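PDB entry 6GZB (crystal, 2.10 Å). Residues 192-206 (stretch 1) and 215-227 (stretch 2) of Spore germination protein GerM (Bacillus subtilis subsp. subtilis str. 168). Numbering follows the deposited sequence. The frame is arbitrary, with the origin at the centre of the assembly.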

# COMPACT_ATOMS: atom_id res chain seq x y z
N VAL A 192 -6.42 -12.62 -19.02
CA VAL A 192 -5.12 -13.00 -19.55
C VAL A 192 -4.14 -11.84 -19.40
O VAL A 192 -4.40 -10.74 -19.89
N ASN A 193 -3.05 -12.08 -18.68
CA ASN A 193 -2.08 -11.03 -18.43
C ASN A 193 -0.73 -11.37 -19.03
O ASN A 193 -0.09 -12.34 -18.64
N ASP A 194 -0.32 -10.61 -20.04
CA ASP A 194 0.94 -10.83 -20.72
C ASP A 194 2.05 -10.15 -19.94
O ASP A 194 2.25 -8.95 -20.07
N LEU A 195 2.80 -10.93 -19.15
CA LEU A 195 3.81 -10.39 -18.28
C LEU A 195 5.07 -9.96 -19.03
O LEU A 195 5.91 -9.26 -18.47
N THR A 196 5.19 -10.35 -20.29
CA THR A 196 6.35 -9.93 -21.08
C THR A 196 6.12 -8.56 -21.66
O THR A 196 7.07 -7.85 -21.98
N ALA A 197 4.85 -8.19 -21.82
CA ALA A 197 4.50 -6.94 -22.49
C ALA A 197 4.04 -5.87 -21.52
O ALA A 197 3.65 -4.79 -21.94
N THR A 198 4.04 -6.18 -20.22
CA THR A 198 3.54 -5.24 -19.22
C THR A 198 4.48 -5.17 -18.04
O THR A 198 5.31 -6.05 -17.83
N HIS A 199 4.33 -4.11 -17.24
CA HIS A 199 5.10 -4.00 -16.00
C HIS A 199 4.15 -3.64 -14.86
O HIS A 199 3.08 -3.07 -15.09
N PRO A 200 4.51 -4.02 -13.64
CA PRO A 200 3.66 -3.81 -12.48
C PRO A 200 3.65 -2.35 -12.05
O PRO A 200 4.68 -1.68 -12.11
N LEU A 201 2.50 -1.88 -11.59
CA LEU A 201 2.40 -0.56 -11.01
C LEU A 201 1.30 -0.57 -9.95
O LEU A 201 0.18 -1.02 -10.21
N THR A 202 1.63 -0.06 -8.77
CA THR A 202 0.69 -0.04 -7.67
C THR A 202 -0.16 1.21 -7.71
O THR A 202 0.34 2.32 -7.92
N VAL A 203 -1.47 0.99 -7.60
CA VAL A 203 -2.46 2.05 -7.68
C VAL A 203 -3.43 1.88 -6.51
O VAL A 203 -3.84 0.75 -6.19
N TYR A 204 -3.77 2.98 -5.84
CA TYR A 204 -4.65 2.93 -4.68
C TYR A 204 -6.10 3.21 -5.07
O TYR A 204 -6.40 4.20 -5.73
N TYR A 205 -6.98 2.31 -4.66
CA TYR A 205 -8.40 2.51 -4.83
C TYR A 205 -9.07 2.64 -3.49
O TYR A 205 -8.45 2.42 -2.45
N LEU A 206 -10.34 3.00 -3.52
CA LEU A 206 -11.09 3.32 -2.31
C LEU A 206 -11.98 2.16 -1.92
O LEU A 206 -12.49 1.43 -2.78
N TYR A 215 -7.81 3.16 1.93
CA TYR A 215 -7.19 3.12 0.63
C TYR A 215 -6.46 1.81 0.44
O TYR A 215 -5.66 1.41 1.29
N VAL A 216 -6.80 1.12 -0.64
CA VAL A 216 -6.31 -0.22 -0.90
C VAL A 216 -5.38 -0.22 -2.12
O VAL A 216 -5.77 0.22 -3.21
N PRO A 217 -4.15 -0.68 -1.92
CA PRO A 217 -3.17 -0.69 -3.01
C PRO A 217 -3.34 -1.95 -3.85
O PRO A 217 -3.53 -3.03 -3.29
N VAL A 218 -3.33 -1.80 -5.16
CA VAL A 218 -3.49 -2.92 -6.08
C VAL A 218 -2.43 -2.80 -7.17
O VAL A 218 -2.28 -1.75 -7.80
N THR A 219 -1.68 -3.88 -7.39
CA THR A 219 -0.68 -3.90 -8.46
C THR A 219 -1.34 -4.25 -9.80
O THR A 219 -1.86 -5.35 -9.97
N LYS A 220 -1.34 -3.30 -10.72
CA LYS A 220 -1.91 -3.50 -12.04
C LYS A 220 -0.80 -3.76 -13.05
O LYS A 220 0.38 -3.54 -12.77
N ARG A 221 -1.19 -4.23 -14.23
CA ARG A 221 -0.25 -4.41 -15.33
C ARG A 221 -0.36 -3.23 -16.28
O ARG A 221 -1.43 -2.94 -16.78
N ILE A 222 0.75 -2.53 -16.49
CA ILE A 222 0.79 -1.41 -17.42
C ILE A 222 1.55 -1.80 -18.69
O ILE A 222 2.63 -2.40 -18.61
N ASP A 223 1.01 -1.43 -19.85
CA ASP A 223 1.68 -1.69 -21.13
C ASP A 223 3.07 -1.09 -21.16
O ASP A 223 3.27 0.05 -20.76
N ASN A 224 4.04 -1.87 -21.63
CA ASN A 224 5.43 -1.45 -21.62
C ASN A 224 5.69 -0.30 -22.60
O ASN A 224 6.68 0.41 -22.48
N SER A 225 4.78 -0.10 -23.54
CA SER A 225 4.87 1.05 -24.43
C SER A 225 4.65 2.37 -23.69
O SER A 225 5.14 3.40 -24.14
N GLU A 226 4.00 2.32 -22.53
CA GLU A 226 3.97 3.49 -21.63
C GLU A 226 5.25 3.61 -20.82
O GLU A 226 5.52 2.80 -19.92
N LYS A 227 6.00 4.67 -21.09
CA LYS A 227 7.25 4.93 -20.39
C LYS A 227 7.08 5.95 -19.26
O LYS A 227 7.98 6.16 -18.46

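How does the loop before the strand reach stretch 2? Asn193 points toward it, its chi1 m, and OD1 lies 3.9 Å from CG of Arg221. Asp194 (t) turns its carboxylate back on its own turn, where OD1 accepts a hydrogen bond from Thr196 OG1 at 2.7 Å. Leu195 (m, t) starts sideways, but CD2 comes within 3.5 Å of Arg221 CZ, covering one face of the guanidinium. Ala197 contributes its backbone: Asn224 N donates to Ala197 O at 3.0 Å.

What holds Arg221 in place where the strand begins? Thr198 (p) presents OG1 at the guanidinium edge, accepting a hydrogen bond from Arg221 NE at 2.9 Å, while OG1 itself donates to Asp194 O, also at 2.9 Å; the hydroxyl thus links the turn to the arginine. Arg221, m at chi1, chi2 and chi3, folds back over stretch 1, with Pro200 N and the His199 carbonyl carbon over the guanidinium face opposite Leu195. Its NH2 adds a weak hydrogen bond to Thr198 O at 2.9 Å. A water donates to that same Thr198 O at 2.5 Å and accepts from Asn224 ND2 at 3.0 Å, bridging the stretches.

Which side chains does His199 meet? Its chi1 is p, and Ile222 (m, m) sits over one ring face, with CB 3.8 Å from the His199 ring centroid in a CH-pi contact. The imidazole NE2 also makes weak hydrogen bonds to Asp223 O at 3.4 Å and Glu226 O at 3.5 Å, so the ring reaches the turn that follows the partner strand. Pro200 CB lies 3.5 Å from Thr219 CG2. Leu201 (t, p) shares the His199 side of the sheet, and its CB packs 3.5 Å from Ile222 CG1.

How do the two sides of the sheet differ farther along? Alternation sends Pro200, Thr202, Tyr204 and Leu206 to one side, Leu201, Val203 and Tyr205 to the other. Thr202 and Thr219, both m, bring their OG1 atoms within 3.4 Å in a weak hydrogen bond. Val203 (t) only grazes Lys220, CG2 to CD at 4.3 Å. Tyr204 (m) lays a ring face against Pro217, whose CB is 3.8 Å from the Tyr204 ring centroid.

What closes the far end? Tyr205 (m) meets Val218 (t) at its ring edge, CD2 to CG2 at 4.1 Å, and its OH accepts a 2.7 Å hydrogen bond from Lys220 NZ, giving the buried lysine a polar partner. Leu206 (t, p) finishes the row, its CD1 3.7 Å from CE1 of Tyr215 (m).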

# COMPACT_ATOMS: atom_id res chain seq x y z
CB VAL A 192 -5.22 -13.42 -21.03
CG1 VAL A 192 -3.83 -13.57 -21.65
CG2 VAL A 192 -5.98 -14.73 -21.15
CB ASN A 193 -1.95 -10.78 -16.93
CG ASN A 193 -3.22 -10.22 -16.33
OD1 ASN A 193 -3.56 -9.07 -16.57
ND2 ASN A 193 -3.98 -11.07 -15.63
CB ASP A 194 0.88 -10.27 -22.13
CG ASP A 194 2.11 -10.58 -22.95
OD1 ASP A 194 3.16 -10.97 -22.38
OD2 ASP A 194 2.06 -10.32 -24.16
CB LEU A 195 4.18 -11.40 -17.19
CG LEU A 195 3.01 -11.91 -16.35
CD1 LEU A 195 3.50 -12.78 -15.21
CD2 LEU A 195 2.19 -10.75 -15.80
CB THR A 196 6.67 -10.90 -22.26
OG1 THR A 196 5.70 -10.74 -23.31
CG2 THR A 196 6.66 -12.34 -21.78
CB ALA A 197 3.41 -7.19 -23.52
CB THR A 198 2.14 -5.64 -18.71
OG1 THR A 198 2.22 -6.91 -18.06
CG2 THR A 198 1.14 -5.71 -19.83
CB HIS A 199 6.19 -2.93 -16.14
CG HIS A 199 5.69 -1.62 -16.65
ND1 HIS A 199 5.50 -0.52 -15.84
CD2 HIS A 199 5.34 -1.22 -17.90
CE1 HIS A 199 5.07 0.50 -16.56
NE2 HIS A 199 4.95 0.09 -17.81
CB PRO A 200 4.31 -4.68 -11.40
CG PRO A 200 5.75 -4.68 -11.77
CD PRO A 200 5.77 -4.69 -13.27
CB LEU A 201 2.05 0.47 -12.09
CG LEU A 201 2.21 1.94 -11.68
CD1 LEU A 201 3.69 2.29 -11.53
CD2 LEU A 201 1.51 2.86 -12.67
CB THR A 202 1.43 -0.13 -6.33
OG1 THR A 202 2.01 -1.44 -6.23
CG2 THR A 202 0.48 0.09 -5.16
CB VAL A 203 -3.24 1.95 -9.01
CG1 VAL A 203 -4.40 2.92 -9.05
CG2 VAL A 203 -2.29 2.18 -10.18
CB TYR A 204 -4.21 3.94 -3.62
CG TYR A 204 -3.04 3.48 -2.79
CD1 TYR A 204 -1.73 3.64 -3.24
CD2 TYR A 204 -3.23 2.92 -1.55
CE1 TYR A 204 -0.66 3.26 -2.45
CE2 TYR A 204 -2.17 2.53 -0.76
CZ TYR A 204 -0.89 2.67 -1.23
OH TYR A 204 0.17 2.28 -0.42
CB TYR A 205 -9.01 1.36 -5.63
CG TYR A 205 -8.48 1.25 -7.03
CD1 TYR A 205 -8.86 2.16 -8.00
CD2 TYR A 205 -7.58 0.25 -7.37
CE1 TYR A 205 -8.37 2.05 -9.30
CE2 TYR A 205 -7.06 0.16 -8.65
CZ TYR A 205 -7.48 1.04 -9.61
OH TYR A 205 -6.96 0.93 -10.88
CB LEU A 206 -11.90 4.59 -2.57
CG LEU A 206 -12.70 5.22 -1.44
CD1 LEU A 206 -11.79 5.83 -0.39
CD2 LEU A 206 -13.65 6.27 -1.99
CB TYR A 215 -6.26 4.32 0.47
CG TYR A 215 -7.02 5.63 0.49
CD1 TYR A 215 -7.64 6.10 -0.66
CD2 TYR A 215 -7.29 6.27 1.69
CE1 TYR A 215 -8.40 7.25 -0.64
CE2 TYR A 215 -8.07 7.41 1.72
CZ TYR A 215 -8.64 7.88 0.55
OH TYR A 215 -9.39 9.03 0.57
CB VAL A 216 -7.48 -1.17 -1.20
CG1 VAL A 216 -6.96 -2.57 -1.51
CG2 VAL A 216 -8.46 -1.18 -0.05
CB PRO A 217 -1.84 -0.71 -2.27
CG PRO A 217 -2.12 -1.43 -1.00
CD PRO A 217 -3.57 -1.16 -0.66
CB VAL A 218 -4.89 -2.90 -6.73
CG1 VAL A 218 -4.99 -3.93 -7.83
CG2 VAL A 218 -5.97 -3.14 -5.68
CB THR A 219 0.43 -4.91 -8.17
OG1 THR A 219 1.04 -4.60 -6.91
CG2 THR A 219 1.49 -4.86 -9.26
CB LYS A 220 -2.68 -2.25 -12.44
CG LYS A 220 -3.72 -1.84 -11.40
CD LYS A 220 -4.73 -0.88 -11.99
CE LYS A 220 -5.80 -1.64 -12.75
NZ LYS A 220 -7.05 -0.84 -12.88
CB ARG A 221 -0.55 -5.71 -16.10
CG ARG A 221 -0.50 -6.98 -15.28
CD ARG A 221 0.77 -7.11 -14.44
NE ARG A 221 1.99 -7.16 -15.23
CZ ARG A 221 3.17 -7.57 -14.77
NH1 ARG A 221 3.29 -7.98 -13.51
NH2 ARG A 221 4.23 -7.58 -15.57
CB ILE A 222 1.51 -0.20 -16.78
CG1 ILE A 222 0.97 0.10 -15.38
CG2 ILE A 222 1.43 1.01 -17.69
CD1 ILE A 222 -0.50 0.45 -15.35
CB ASP A 223 0.86 -1.14 -22.29
CG ASP A 223 -0.29 -2.06 -22.68
OD1 ASP A 223 -0.18 -3.28 -22.46
OD2 ASP A 223 -1.30 -1.55 -23.21
CB ASN A 224 6.34 -2.63 -21.94
CG ASN A 224 6.53 -3.53 -20.75
OD1 ASN A 224 6.13 -3.19 -19.64
ND2 ASN A 224 7.17 -4.68 -20.96
CB SER A 225 3.86 0.92 -25.56
OG SER A 225 2.55 0.82 -25.04
CB GLU A 226 2.76 3.43 -20.68
CG GLU A 226 1.64 4.39 -21.05
CD GLU A 226 1.94 5.85 -20.73
OE1 GLU A 226 0.97 6.63 -20.74
OE2 GLU A 226 3.11 6.24 -20.48
CB LYS A 227 8.30 5.43 -21.39
CG LYS A 227 9.15 4.34 -22.02
CD LYS A 227 8.31 3.24 -22.64
CE LYS A 227 9.13 2.37 -23.58
NZ LYS A 227 9.34 1.00 -23.07
O HOH W 1 7.75 -6.32 -18.51